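PDB 2NWH: carbohydrate kinase from Agrobacterium tumefaciens, which is a carbohydrate kinase of the pfkB family and probably transfers a phosphate group from a nucleotide to a sugar or sugar-like substrate. Local coordinates for residues A46-R51 with Q294-D299; F54-I59 with A78-T83; F137-A142 with P162-A167; I185-E190 with S259-A264; E273-G278 with P309-L314. All blocks are in the same frame, centred on the assembly; numbering follows the deposited sequence. Where two conformers were deposited one is given.

Contact 1: residues A46-R51 with Q294-D299; sequences ARNLSR and QDLSKD
Helix 41-51 meets residues 294-299 along its last turns. Arg47 takes part only from within the helix, its CB lying 3.5 Å above the guanidinium plane of Arg51, toward the rim. Asn48 follows, with CG beside its own backbone N (chi1 -66°). Its carboxamide receives one methyl of Leu296: CG of Asn48 is 3.5 Å from CD1 of Leu296. Both polar ends of this amide are engaged. ND2 bonds Asp255 and, weakly, Ser259, while OD1 takes a weak, bent bond from NH1 of Arg51 (3.0 Å, 126°). Arg51 carries most of the contact. Its CB rests 3.4 Å from the carbonyl O of Leu296, and the extended chain runs back past this loop until CA of Gln294 covers the guanidinium face opposite Arg47, so the flat group is layered between its own helix and the incoming segment. The C-terminal end of the helix is tied as well: O of Arg51 receives a nearly straight CA-H contact from Ser297 (CA to O 3.5 Å, 167°) and a hydrogen bond from a water whose oxygen is 2.8 Å away. The same water accepts from N of Lys298. Ser297 is the N-cap of helix 298-305, its OG bonding N of Ser300, while Leu296 also packs on helix 271-286. Through Asn48 the junction reaches Asp255, the aspartate of the Gly-Ala-Gly-Asp signature of pfkB kinases in the ribokinase-like fold.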
# COMPACT_ATOMS: atom_id res chain seq x y z
N ALA A 46 -0.01 -0.72 6.46
CA ALA A 46 -0.36 -1.18 7.82
C ALA A 46 0.13 -0.17 8.83
O ALA A 46 -0.63 0.20 9.72
CB ALA A 46 0.27 -2.55 8.14
N ARG A 47 1.39 0.22 8.72
CA ARG A 47 1.94 1.25 9.60
C ARG A 47 1.11 2.50 9.51
O ARG A 47 0.81 3.11 10.54
CB ARG A 47 3.41 1.55 9.23
CG ARG A 47 4.34 0.38 9.63
CD ARG A 47 5.78 0.84 9.62
NE ARG A 47 6.28 1.22 8.29
CZ ARG A 47 7.55 1.46 8.00
NH1 ARG A 47 8.45 1.48 8.98
NH2 ARG A 47 7.92 1.78 6.74
N ASN A 48 0.76 2.90 8.29
CA ASN A 48 0.00 4.16 8.14
C ASN A 48 -1.34 4.09 8.82
O ASN A 48 -1.75 5.05 9.49
CB ASN A 48 -0.20 4.54 6.67
CG ASN A 48 1.12 4.88 5.97
OD1 ASN A 48 2.13 5.10 6.63
ND2 ASN A 48 1.11 4.94 4.64
N LEU A 49 -2.06 2.98 8.64
CA LEU A 49 -3.35 2.80 9.28
C LEU A 49 -3.24 2.83 10.78
O LEU A 49 -4.11 3.40 11.46
CB LEU A 49 -4.03 1.50 8.79
CG LEU A 49 -4.48 1.64 7.34
CD1 LEU A 49 -4.62 0.24 6.65
CD2 LEU A 49 -5.76 2.51 7.24
N SER A 50 -2.20 2.21 11.32
CA SER A 50 -1.95 2.29 12.78
C SER A 50 -1.70 3.73 13.28
O SER A 50 -2.27 4.19 14.31
CB SER A 50 -0.81 1.33 13.15
OG SER A 50 -0.63 1.29 14.55
N ARG A 51 -0.92 4.46 12.51
CA ARG A 51 -0.65 5.90 12.78
C ARG A 51 -1.90 6.75 12.78
O ARG A 51 -1.94 7.78 13.45
CB ARG A 51 0.29 6.45 11.71
CG ARG A 51 1.75 6.00 11.97
CD ARG A 51 2.62 6.24 10.75
NE ARG A 51 3.95 5.65 11.00
CZ ARG A 51 4.69 5.09 10.07
NH1 ARG A 51 4.25 5.06 8.82
NH2 ARG A 51 5.89 4.58 10.39
N GLN A 294 6.14 8.62 8.29
CA GLN A 294 6.21 8.74 9.76
C GLN A 294 5.54 10.02 10.26
O GLN A 294 5.12 10.11 11.45
CB GLN A 294 7.63 8.71 10.29
CG GLN A 294 8.26 7.38 10.18
CD GLN A 294 9.62 7.39 10.78
OE1 GLN A 294 10.45 8.29 10.52
NE2 GLN A 294 9.88 6.39 11.62
N ASP A 295 5.39 10.98 9.37
CA ASP A 295 4.65 12.26 9.72
C ASP A 295 3.11 12.15 9.74
O ASP A 295 2.42 13.08 10.15
CB ASP A 295 5.09 13.32 8.74
CG ASP A 295 6.54 13.69 8.93
OD1 ASP A 295 7.02 13.77 10.09
OD2 ASP A 295 7.21 13.85 7.90
N LEU A 296 2.58 11.00 9.30
CA LEU A 296 1.14 10.74 9.32
C LEU A 296 0.59 10.49 10.71
O LEU A 296 1.15 9.70 11.48
CB LEU A 296 0.68 9.57 8.41
CG LEU A 296 0.91 9.68 6.93
CD1 LEU A 296 0.63 8.33 6.26
CD2 LEU A 296 -0.09 10.73 6.39
N SER A 297 -0.51 11.20 11.00
CA SER A 297 -1.27 11.03 12.25
C SER A 297 -2.64 11.64 11.98
O SER A 297 -2.82 12.35 10.98
CB SER A 297 -0.58 11.76 13.42
OG SER A 297 -0.64 13.17 13.24
N LYS A 298 -3.62 11.37 12.84
CA LYS A 298 -4.93 12.01 12.65
C LYS A 298 -4.72 13.50 12.71
O LYS A 298 -5.32 14.25 11.97
CB LYS A 298 -5.88 11.63 13.80
CG LYS A 298 -6.40 10.22 13.69
CD LYS A 298 -7.45 9.96 14.78
CE LYS A 298 -8.76 10.62 14.42
NZ LYS A 298 -9.87 10.20 15.35
N ASP A 299 -3.87 13.94 13.62
CA ASP A 299 -3.69 15.39 13.74
C ASP A 299 -3.01 16.04 12.52
O ASP A 299 -3.38 17.17 12.13
CB ASP A 299 -3.00 15.76 15.04
CG ASP A 299 -3.87 15.47 16.26
OD1 ASP A 299 -5.11 15.20 16.16
OD2 ASP A 299 -3.29 15.54 17.33
O HOH W 1 -3.41 9.62 14.97

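Contact 2: residues F54-I59 with A78-T83; sequences FEVRII and AGVEDT
Strands 55-59 and 81-82 run parallel, their touching parts 26° apart, with Arg57 paired to Glu81 and Ile58 to Asp82. They are the two strands of a beta-alpha-beta unit whose connection is helix 66-77, and strand 81-87 is the outermost of its side of the large sheet. N of Glu81 gives to O of Val56 at 2.9 Å, N of Ile58 to O of Glu81 at 2.9 Å, and N of Thr83 to O of Ile58 at 3.1 Å. The backbone of Arg57 bonds instead to strand 5-9. Helix 66-77 ends in a Schellman motif at Gly79, whose positive phi turns the chain into the second strand. On the face of Val56 and Ile58, CG1 of Val80 fits against CG2 of Ile58 at 3.6 Å and, more loosely, against Val56. Asp82 on this face has its salt bridge with Arg62, and its OD1 shares a water with O of Ile58. On the opposite face Arg57 and Glu81 lie side by side and point the same way. NE of Arg57 is 4.4 Å from OE2 of Glu81, and since that oxygen stands well out of the guanidinium plane, only the charges are likely to attract. The directed bond goes further along: with its chain fully extended, Arg57 crosses Thr83 at about a right angle, and NE donates to OG1 of Thr83 (2.7 Å, 170°), exactly in the guanidinium plane. NH2 adds a weak bond to the same OG1, which itself donates weakly to O of Ile58.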
# COMPACT_ATOMS: atom_id res chain seq x y z
N PHE A 54 -6.03 3.08 13.92
CA PHE A 54 -6.66 1.75 13.85
C PHE A 54 -5.84 0.71 14.57
O PHE A 54 -4.66 0.88 14.75
CB PHE A 54 -6.86 1.32 12.39
CG PHE A 54 -7.89 2.18 11.68
CD1 PHE A 54 -9.23 1.82 11.71
CD2 PHE A 54 -7.52 3.36 11.06
CE1 PHE A 54 -10.20 2.61 11.07
CE2 PHE A 54 -8.49 4.17 10.45
CZ PHE A 54 -9.84 3.78 10.46
N GLU A 55 -6.49 -0.39 14.96
CA GLU A 55 -5.79 -1.52 15.58
C GLU A 55 -5.40 -2.42 14.40
O GLU A 55 -6.25 -3.06 13.80
CB GLU A 55 -6.68 -2.23 16.62
CG GLU A 55 -5.95 -3.47 17.25
CD GLU A 55 -6.67 -4.08 18.43
OE1 GLU A 55 -7.62 -3.45 18.93
OE2 GLU A 55 -6.29 -5.21 18.85
N VAL A 56 -4.12 -2.43 14.04
CA VAL A 56 -3.71 -3.09 12.78
C VAL A 56 -2.87 -4.31 13.08
O VAL A 56 -1.99 -4.25 13.96
CB VAL A 56 -2.94 -2.13 11.82
CG1 VAL A 56 -2.62 -2.84 10.44
CG2 VAL A 56 -3.75 -0.82 11.59
N ARG A 57 -3.16 -5.40 12.36
CA ARG A 57 -2.35 -6.62 12.41
C ARG A 57 -1.90 -6.95 10.98
O ARG A 57 -2.64 -6.69 10.01
CB ARG A 57 -3.17 -7.78 13.01
CG ARG A 57 -2.53 -9.16 12.87
CD ARG A 57 -3.45 -10.21 13.45
NE ARG A 57 -2.88 -11.56 13.43
CZ ARG A 57 -3.55 -12.63 13.86
NH1 ARG A 57 -4.80 -12.51 14.26
NH2 ARG A 57 -2.98 -13.83 13.85
N ILE A 58 -0.70 -7.50 10.82
CA ILE A 58 -0.22 -7.92 9.48
C ILE A 58 0.27 -9.38 9.48
O ILE A 58 0.92 -9.82 10.42
CB ILE A 58 0.86 -6.96 8.87
CG1 ILE A 58 1.21 -7.37 7.41
CG2 ILE A 58 2.18 -6.87 9.77
CD1 ILE A 58 1.97 -6.26 6.66
N ILE A 59 -0.05 -10.09 8.40
CA ILE A 59 0.49 -11.42 8.15
C ILE A 59 1.29 -11.32 6.84
O ILE A 59 0.71 -11.07 5.75
CB ILE A 59 -0.64 -12.44 7.96
CG1 ILE A 59 -1.50 -12.53 9.21
CG2 ILE A 59 -0.05 -13.91 7.69
CD1 ILE A 59 -2.84 -13.36 8.93
N ALA A 78 5.51 1.12 15.08
CA ALA A 78 4.34 1.79 14.53
C ALA A 78 3.05 1.29 15.20
O ALA A 78 1.95 1.71 14.80
CB ALA A 78 4.28 1.57 13.05
N GLY A 79 3.17 0.42 16.19
CA GLY A 79 1.97 -0.15 16.84
C GLY A 79 1.23 -1.24 16.06
O GLY A 79 0.10 -1.62 16.40
N VAL A 80 1.88 -1.80 15.04
CA VAL A 80 1.26 -2.86 14.24
C VAL A 80 1.58 -4.17 14.91
O VAL A 80 2.76 -4.44 15.24
CB VAL A 80 1.81 -2.86 12.78
CG1 VAL A 80 1.32 -4.08 11.96
CG2 VAL A 80 1.48 -1.50 12.02
N GLU A 81 0.55 -5.00 15.07
CA GLU A 81 0.73 -6.39 15.52
C GLU A 81 1.28 -7.24 14.37
O GLU A 81 0.63 -7.43 13.35
CB GLU A 81 -0.58 -6.97 16.06
CG GLU A 81 -0.41 -8.41 16.64
CD GLU A 81 -1.74 -9.10 16.97
OE1 GLU A 81 -2.82 -8.52 16.68
OE2 GLU A 81 -1.70 -10.24 17.51
N ASP A 82 2.50 -7.71 14.53
CA ASP A 82 3.21 -8.50 13.51
C ASP A 82 3.02 -9.95 13.85
O ASP A 82 3.62 -10.44 14.81
CB ASP A 82 4.70 -8.23 13.58
CG ASP A 82 5.48 -8.94 12.47
OD1 ASP A 82 5.05 -8.86 11.28
OD2 ASP A 82 6.52 -9.55 12.78
N THR A 83 2.21 -10.65 13.06
CA THR A 83 2.09 -12.13 13.21
C THR A 83 2.54 -12.76 11.89
O THR A 83 1.74 -13.02 11.02
CB THR A 83 0.64 -12.58 13.62
OG1 THR A 83 -0.32 -12.15 12.65
CG2 THR A 83 0.22 -12.00 14.98
O HOH W 2 -2.38 -0.83 15.36
O HOH W 3 -4.11 -6.30 16.68
O HOH W 4 -2.37 -3.81 16.63
O HOH W 5 3.66 -10.45 9.59

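Contact 3: residues F137-A142 with P162-A167; sequences FLLCDA and PLAAIA
Pro162 is the boldest bump in this parallel strand pair. Its CB rises over the very centre of the Phe137 ring, 3.5 Å from the centroid and 9° off the normal, a CH-pi contact that lays proline across phenylalanine. Beyond the ring's edge sits the small methyl of Ala164, with CB 4.0 Å from CE2 of Phe137. That slight side chain lets Leu139 lean across: its CD1 nests 3.8 Å from CB of Ala164, touching Ile166 as well. On the reverse face Leu163 is the knob, its CD1 entering the dip between CB of Leu138 (3.8 Å) and SG of Cys140 (4.0 Å). The sulfur in turn covers CB of Ala165 at 3.9 Å. Five backbone hydrogen bonds keep the bumps in step, from N of Leu138 to O of Pro162 through to N of Ala142 on O of Ile166. At the C-terminal end Asp141 turns from its partner, and its OD2 takes bonds from N of Gly11 and N of Gly42. Helix 146-158 covers the Leu163 face and helix 41-51 the Leu139 face, as expected of a beta-alpha-beta unit within the central parallel sheet of the ribokinase-like fold.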
# COMPACT_ATOMS: atom_id res chain seq x y z
N PHE A 137 -11.94 -5.29 8.73
CA PHE A 137 -11.64 -4.86 7.38
C PHE A 137 -10.31 -5.53 6.99
O PHE A 137 -9.37 -5.57 7.80
CB PHE A 137 -11.42 -3.33 7.38
CG PHE A 137 -11.86 -2.66 6.13
CD1 PHE A 137 -12.95 -1.77 6.14
CD2 PHE A 137 -11.20 -2.91 4.92
CE1 PHE A 137 -13.38 -1.13 4.95
CE2 PHE A 137 -11.63 -2.30 3.72
CZ PHE A 137 -12.73 -1.39 3.74
N LEU A 138 -10.22 -6.01 5.75
CA LEU A 138 -9.02 -6.68 5.22
C LEU A 138 -8.32 -5.79 4.21
O LEU A 138 -8.99 -5.02 3.46
CB LEU A 138 -9.37 -7.99 4.52
CG LEU A 138 -10.21 -8.98 5.35
CD1 LEU A 138 -10.53 -10.21 4.53
CD2 LEU A 138 -9.52 -9.36 6.67
N LEU A 139 -6.99 -5.92 4.16
CA LEU A 139 -6.23 -5.24 3.14
C LEU A 139 -5.19 -6.20 2.60
O LEU A 139 -4.45 -6.81 3.37
CB LEU A 139 -5.53 -3.98 3.71
CG LEU A 139 -4.51 -3.30 2.75
CD1 LEU A 139 -5.19 -2.75 1.46
CD2 LEU A 139 -3.73 -2.18 3.51
N CYS A 140 -5.08 -6.30 1.28
CA CYS A 140 -4.02 -7.14 0.75
C CYS A 140 -3.22 -6.33 -0.26
O CYS A 140 -3.62 -5.20 -0.63
CB CYS A 140 -4.62 -8.41 0.09
SG CYS A 140 -5.63 -8.08 -1.42
N ASP A 141 -2.12 -6.90 -0.72
CA ASP A 141 -1.46 -6.32 -1.85
C ASP A 141 -1.13 -7.42 -2.86
O ASP A 141 -1.21 -8.63 -2.57
CB ASP A 141 -0.27 -5.47 -1.47
CG ASP A 141 0.90 -6.29 -0.94
OD1 ASP A 141 1.03 -7.48 -1.33
OD2 ASP A 141 1.69 -5.75 -0.15
N ALA A 142 -0.76 -6.97 -4.05
CA ALA A 142 -0.58 -7.88 -5.16
C ALA A 142 0.82 -8.53 -5.14
O ALA A 142 1.22 -9.12 -6.14
CB ALA A 142 -0.90 -7.15 -6.51
N PRO A 162 -15.16 -6.59 4.45
CA PRO A 162 -14.70 -5.70 3.39
C PRO A 162 -13.26 -6.01 3.00
O PRO A 162 -12.41 -6.27 3.91
CB PRO A 162 -14.80 -4.30 4.04
CG PRO A 162 -15.94 -4.47 5.05
CD PRO A 162 -15.68 -5.85 5.61
N LEU A 163 -12.97 -5.99 1.70
CA LEU A 163 -11.59 -6.22 1.24
C LEU A 163 -11.09 -5.08 0.35
O LEU A 163 -11.72 -4.77 -0.67
CB LEU A 163 -11.47 -7.54 0.46
CG LEU A 163 -10.15 -7.97 -0.22
CD1 LEU A 163 -9.03 -8.24 0.75
CD2 LEU A 163 -10.39 -9.23 -1.09
N ALA A 164 -9.98 -4.48 0.75
CA ALA A 164 -9.21 -3.53 -0.06
C ALA A 164 -7.89 -4.15 -0.57
O ALA A 164 -7.38 -5.11 -0.02
CB ALA A 164 -8.91 -2.25 0.76
N ALA A 165 -7.35 -3.56 -1.62
CA ALA A 165 -6.18 -4.08 -2.30
C ALA A 165 -5.32 -2.95 -2.81
O ALA A 165 -5.82 -1.92 -3.28
CB ALA A 165 -6.63 -4.96 -3.46
N ILE A 166 -4.02 -3.15 -2.72
CA ILE A 166 -3.04 -2.24 -3.32
C ILE A 166 -2.36 -2.97 -4.47
O ILE A 166 -1.84 -4.08 -4.30
CB ILE A 166 -2.00 -1.81 -2.25
CG1 ILE A 166 -2.63 -0.89 -1.21
CG2 ILE A 166 -0.80 -1.06 -2.85
CD1 ILE A 166 -1.71 -0.82 0.04
N ALA A 167 -2.32 -2.30 -5.62
CA ALA A 167 -1.91 -2.89 -6.89
C ALA A 167 -0.40 -3.16 -7.02
O ALA A 167 -0.01 -4.03 -7.80
CB ALA A 167 -2.38 -2.02 -8.05

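Contact 4: residues I185-E190 with S259-A264; sequences ILFMNE and SGYLAA
Helix-on-sheet packing in an alpha/beta/alpha sandwich defines this contact: helix 255-266, in a layer flanking the central sheet and beginning at the Gly-Ala-Gly-Asp signature of the pfkB family, lies over strand 185-189. The two short axes approach to 10.3 Å and run nearly antiparallel, at 159°. Two residues of the strand, Ile185 and Phe187, stand on the same face and reach up to two adjacent helix residues, Tyr261 and Leu262; the interface is wholly apolar and buried. Phe187 comes in by its rim. Its CE1 is 3.5 Å from CD2 of Tyr261 and stays close to the tyrosine CB and CG, of which CG lies in the plane of the Phe187 ring. The ring centroids are 5.6 Å apart, with the planes turned 77° to each other. CZ of Phe187 extends to CB of Leu262, at 4.1 Å. Ile185 works beside it: its CG2 covers one face of the Phe187 ring toward the rim and also meets CE2 of Tyr261 at 4.0 Å, while its other branch ends at CD1, 4.1 Å from CD1 of Leu262. Both helix residues hold CG anti to the backbone N, which brings their branches down to the sheet. Tyr261 continues onto Val220 of strand 219-223 and onto Ile271 and Ala274 of helix 271-286, while the strand beneath bonds through its backbone to strand 163-166 on one side and to strand 219-223 on the other.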
# COMPACT_ATOMS: atom_id res chain seq x y z
N ILE A 185 -12.41 -1.99 -2.50
CA ILE A 185 -11.61 -0.81 -2.92
C ILE A 185 -10.22 -1.24 -3.40
O ILE A 185 -9.44 -1.84 -2.63
CB ILE A 185 -11.39 0.22 -1.79
CG1 ILE A 185 -12.72 0.59 -1.11
CG2 ILE A 185 -10.68 1.49 -2.37
CD1 ILE A 185 -12.61 1.21 0.27
N LEU A 186 -9.89 -0.94 -4.65
CA LEU A 186 -8.56 -1.21 -5.18
C LEU A 186 -7.82 0.10 -5.42
O LEU A 186 -8.32 1.01 -6.11
CB LEU A 186 -8.64 -1.98 -6.50
CG LEU A 186 -7.48 -2.91 -6.88
CD1 LEU A 186 -7.74 -3.42 -8.27
CD2 LEU A 186 -6.08 -2.32 -6.85
N PHE A 187 -6.62 0.19 -4.85
CA PHE A 187 -5.81 1.41 -4.98
C PHE A 187 -4.75 1.27 -6.05
O PHE A 187 -3.94 0.35 -6.02
CB PHE A 187 -5.17 1.81 -3.65
CG PHE A 187 -6.16 2.11 -2.57
CD1 PHE A 187 -6.82 3.34 -2.54
CD2 PHE A 187 -6.46 1.17 -1.60
CE1 PHE A 187 -7.75 3.63 -1.56
CE2 PHE A 187 -7.37 1.45 -0.59
CZ PHE A 187 -8.04 2.68 -0.59
N MET A 188 -4.75 2.21 -6.99
CA MET A 188 -3.81 2.13 -8.08
C MET A 188 -3.51 3.49 -8.70
O MET A 188 -4.22 4.48 -8.46
CB MET A 188 -4.34 1.17 -9.15
CG MET A 188 -5.67 1.60 -9.75
SD MET A 188 -6.36 0.26 -10.74
CE MET A 188 -8.02 0.20 -10.15
N ASN A 189 -2.45 3.53 -9.49
CA ASN A 189 -2.11 4.69 -10.31
C ASN A 189 -2.55 4.43 -11.76
O ASN A 189 -3.10 3.37 -12.06
CB ASN A 189 -0.60 4.93 -10.20
CG ASN A 189 0.22 3.81 -10.87
OD1 ASN A 189 1.43 3.75 -10.71
ND2 ASN A 189 -0.44 2.93 -11.62
N GLU A 190 -2.32 5.38 -12.68
CA GLU A 190 -2.72 5.21 -14.09
C GLU A 190 -2.28 3.91 -14.80
O GLU A 190 -3.10 3.27 -15.48
CB GLU A 190 -2.29 6.42 -14.94
CG GLU A 190 -3.33 7.50 -15.11
CD GLU A 190 -4.27 7.28 -16.28
OE1 GLU A 190 -3.79 7.08 -17.42
OE2 GLU A 190 -5.50 7.33 -16.06
N SER A 259 -3.98 4.57 2.65
CA SER A 259 -4.24 4.58 4.07
C SER A 259 -5.22 5.66 4.46
O SER A 259 -6.08 5.39 5.27
CB SER A 259 -2.93 4.78 4.81
OG SER A 259 -2.06 3.76 4.33
N GLY A 260 -5.07 6.86 3.89
CA GLY A 260 -5.94 7.98 4.26
C GLY A 260 -7.35 7.76 3.74
O GLY A 260 -8.33 8.01 4.45
N TYR A 261 -7.44 7.25 2.52
CA TYR A 261 -8.75 6.95 1.93
C TYR A 261 -9.46 5.83 2.68
O TYR A 261 -10.62 5.97 3.07
CB TYR A 261 -8.57 6.59 0.45
CG TYR A 261 -9.87 6.44 -0.29
CD1 TYR A 261 -10.43 7.53 -0.96
CD2 TYR A 261 -10.57 5.21 -0.30
CE1 TYR A 261 -11.63 7.41 -1.64
CE2 TYR A 261 -11.79 5.08 -1.00
CZ TYR A 261 -12.31 6.20 -1.65
OH TYR A 261 -13.50 6.11 -2.36
N LEU A 262 -8.77 4.71 2.90
CA LEU A 262 -9.34 3.57 3.58
C LEU A 262 -9.69 3.95 5.01
O LEU A 262 -10.74 3.58 5.48
CB LEU A 262 -8.36 2.39 3.52
CG LEU A 262 -8.80 1.08 4.12
CD1 LEU A 262 -10.00 0.63 3.32
CD2 LEU A 262 -7.66 0.10 3.98
N ALA A 263 -8.84 4.75 5.67
CA ALA A 263 -9.19 5.23 7.01
C ALA A 263 -10.50 5.99 7.00
O ALA A 263 -11.33 5.80 7.90
CB ALA A 263 -8.11 6.07 7.63
N ALA A 264 -10.68 6.86 6.00
CA ALA A 264 -11.94 7.61 5.88
C ALA A 264 -13.17 6.71 5.65
O ALA A 264 -14.20 6.92 6.28
CB ALA A 264 -11.85 8.68 4.84

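Contact 5: residues E273-G278 with P309-L314; sequences EALRQG and PQAEML
NE of Arg276 is gripped by one good bond, to the carbonyl O of Pro309 (3.0 Å, 157°). A second donor of the same guanidinium, NH2, bonds O of Val308, so two successive carbonyls hold the group and fix its rotation. The acceptor lies in the guanidinium plane, but seen from the carbonyl the donor stands 45° above the carbonyl plane. Reaching this position takes a bend at the third torsion of Arg276. Gln310 then folds back over the guanidinium: its NE2 sits 3.7 Å above the plane, over the centre, with the amide and guanidinium planes 29° apart. Its OE1 is held weakly by N of Ala311 (3.3 Å) and, also weakly, by Arg272, which probably helps to steady the amide. Beside the polar part, CB of Ala311 fits between the helix side chains, 3.9 Å from CG of Arg276 and 4.0 Å from CD1 of Leu275. Leu275 goes on to touch Ala237 and Leu239 of strand 236-239, the antiparallel neighbour of strand 311-313. The contact thus docks the C-terminal end strand of the large mixed sheet against helix 271-286, a helix-on-sheet pairing at the margin of the alpha/beta/alpha sandwich.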
# COMPACT_ATOMS: atom_id res chain seq x y z
N GLU A 273 -15.25 12.93 0.81
CA GLU A 273 -14.46 13.08 2.04
C GLU A 273 -13.22 12.14 2.13
O GLU A 273 -12.14 12.56 2.55
CB GLU A 273 -15.36 12.85 3.25
CG GLU A 273 -16.52 13.82 3.39
CD GLU A 273 -17.48 13.48 4.54
OE1 GLU A 273 -17.85 12.29 4.70
OE2 GLU A 273 -17.89 14.41 5.28
N ALA A 274 -13.40 10.89 1.71
CA ALA A 274 -12.30 9.90 1.67
C ALA A 274 -11.24 10.33 0.66
O ALA A 274 -10.03 10.23 0.90
CB ALA A 274 -12.86 8.55 1.33
N LEU A 275 -11.69 10.88 -0.45
CA LEU A 275 -10.79 11.38 -1.46
C LEU A 275 -9.87 12.47 -0.89
O LEU A 275 -8.65 12.44 -1.08
CB LEU A 275 -11.61 12.03 -2.58
CG LEU A 275 -11.18 11.76 -4.02
CD1 LEU A 275 -12.16 12.44 -5.00
CD2 LEU A 275 -9.79 12.26 -4.21
N ARG A 276 -10.49 13.46 -0.23
CA ARG A 276 -9.71 14.57 0.35
C ARG A 276 -8.80 14.12 1.49
O ARG A 276 -7.72 14.70 1.65
CB ARG A 276 -10.62 15.71 0.78
CG ARG A 276 -11.28 16.40 -0.44
CD ARG A 276 -12.00 17.67 -0.04
NE ARG A 276 -11.05 18.72 0.30
CZ ARG A 276 -10.92 19.25 1.52
NH1 ARG A 276 -11.67 18.82 2.51
NH2 ARG A 276 -10.04 20.23 1.72
N GLN A 277 -9.23 13.14 2.29
CA GLN A 277 -8.36 12.64 3.37
C GLN A 277 -7.14 11.91 2.81
O GLN A 277 -6.01 12.07 3.33
CB GLN A 277 -9.09 11.73 4.38
CG GLN A 277 -8.11 11.22 5.46
CD GLN A 277 -8.78 10.55 6.65
OE1 GLN A 277 -9.56 11.18 7.39
NE2 GLN A 277 -8.47 9.29 6.85
N GLY A 278 -7.37 11.09 1.77
CA GLY A 278 -6.29 10.36 1.11
C GLY A 278 -5.30 11.34 0.50
O GLY A 278 -4.07 11.18 0.62
N PRO A 309 -7.25 20.59 -2.28
CA PRO A 309 -8.32 21.06 -3.16
C PRO A 309 -9.67 20.42 -2.85
O PRO A 309 -9.74 19.31 -2.32
CB PRO A 309 -7.84 20.64 -4.56
CG PRO A 309 -6.33 20.56 -4.43
CD PRO A 309 -6.06 20.12 -3.02
N GLN A 310 -10.76 21.11 -3.20
CA GLN A 310 -12.10 20.51 -3.10
C GLN A 310 -12.31 19.29 -4.02
O GLN A 310 -11.64 19.16 -5.05
CB GLN A 310 -13.19 21.55 -3.32
CG GLN A 310 -13.59 22.26 -2.03
CD GLN A 310 -13.86 21.28 -0.88
OE1 GLN A 310 -14.39 20.17 -1.09
NE2 GLN A 310 -13.49 21.69 0.33
N ALA A 311 -13.22 18.40 -3.62
CA ALA A 311 -13.57 17.22 -4.41
C ALA A 311 -14.95 17.44 -5.00
O ALA A 311 -15.77 18.17 -4.43
CB ALA A 311 -13.54 15.93 -3.55
N GLU A 312 -15.19 16.84 -6.16
CA GLU A 312 -16.45 17.00 -6.88
C GLU A 312 -17.08 15.63 -7.15
O GLU A 312 -16.48 14.82 -7.85
CB GLU A 312 -16.19 17.74 -8.21
CG GLU A 312 -17.43 17.89 -9.14
CD GLU A 312 -17.22 18.85 -10.32
OE1 GLU A 312 -16.24 18.70 -11.10
OE2 GLU A 312 -18.06 19.76 -10.49
N MET A 313 -18.27 15.38 -6.59
CA MET A 313 -19.06 14.20 -6.96
C MET A 313 -19.47 14.34 -8.42
O MET A 313 -19.70 15.46 -8.90
CB MET A 313 -20.31 14.04 -6.08
CG MET A 313 -20.13 13.23 -4.78
SD MET A 313 -19.77 11.46 -4.93
CE MET A 313 -19.64 11.10 -3.17
N LEU A 314 -19.58 13.21 -9.12
CA LEU A 314 -19.94 13.20 -10.53
C LEU A 314 -21.04 12.16 -10.80
O LEU A 314 -22.05 12.46 -11.46
CB LEU A 314 -18.70 12.91 -11.39
CG LEU A 314 -17.53 13.91 -11.36
CD1 LEU A 314 -16.36 13.38 -12.18
CD2 LEU A 314 -17.95 15.33 -11.85

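Read from the N terminus, contact 1 opens first, on helix 41-51, and closes only at residues 294-299, so contacts 2, 3 and 4 all nest within its loop. Those three follow in series: contacts 2 and 3 each close a short beta-alpha-beta loop, while contact 4 spans a longer excursion from strand 185-189 to helix 255-266. Contact 5 opens inside the loop of contact 1 and closes beyond it, so the two cross. One large sheet is reached by contacts 2 to 5. Strands 163-166 and 185-189 join contacts 3 and 4 side by side, Leu49 links contact 1 to both, and Gln277 and Ala274 bring contact 5 against helix 255-266.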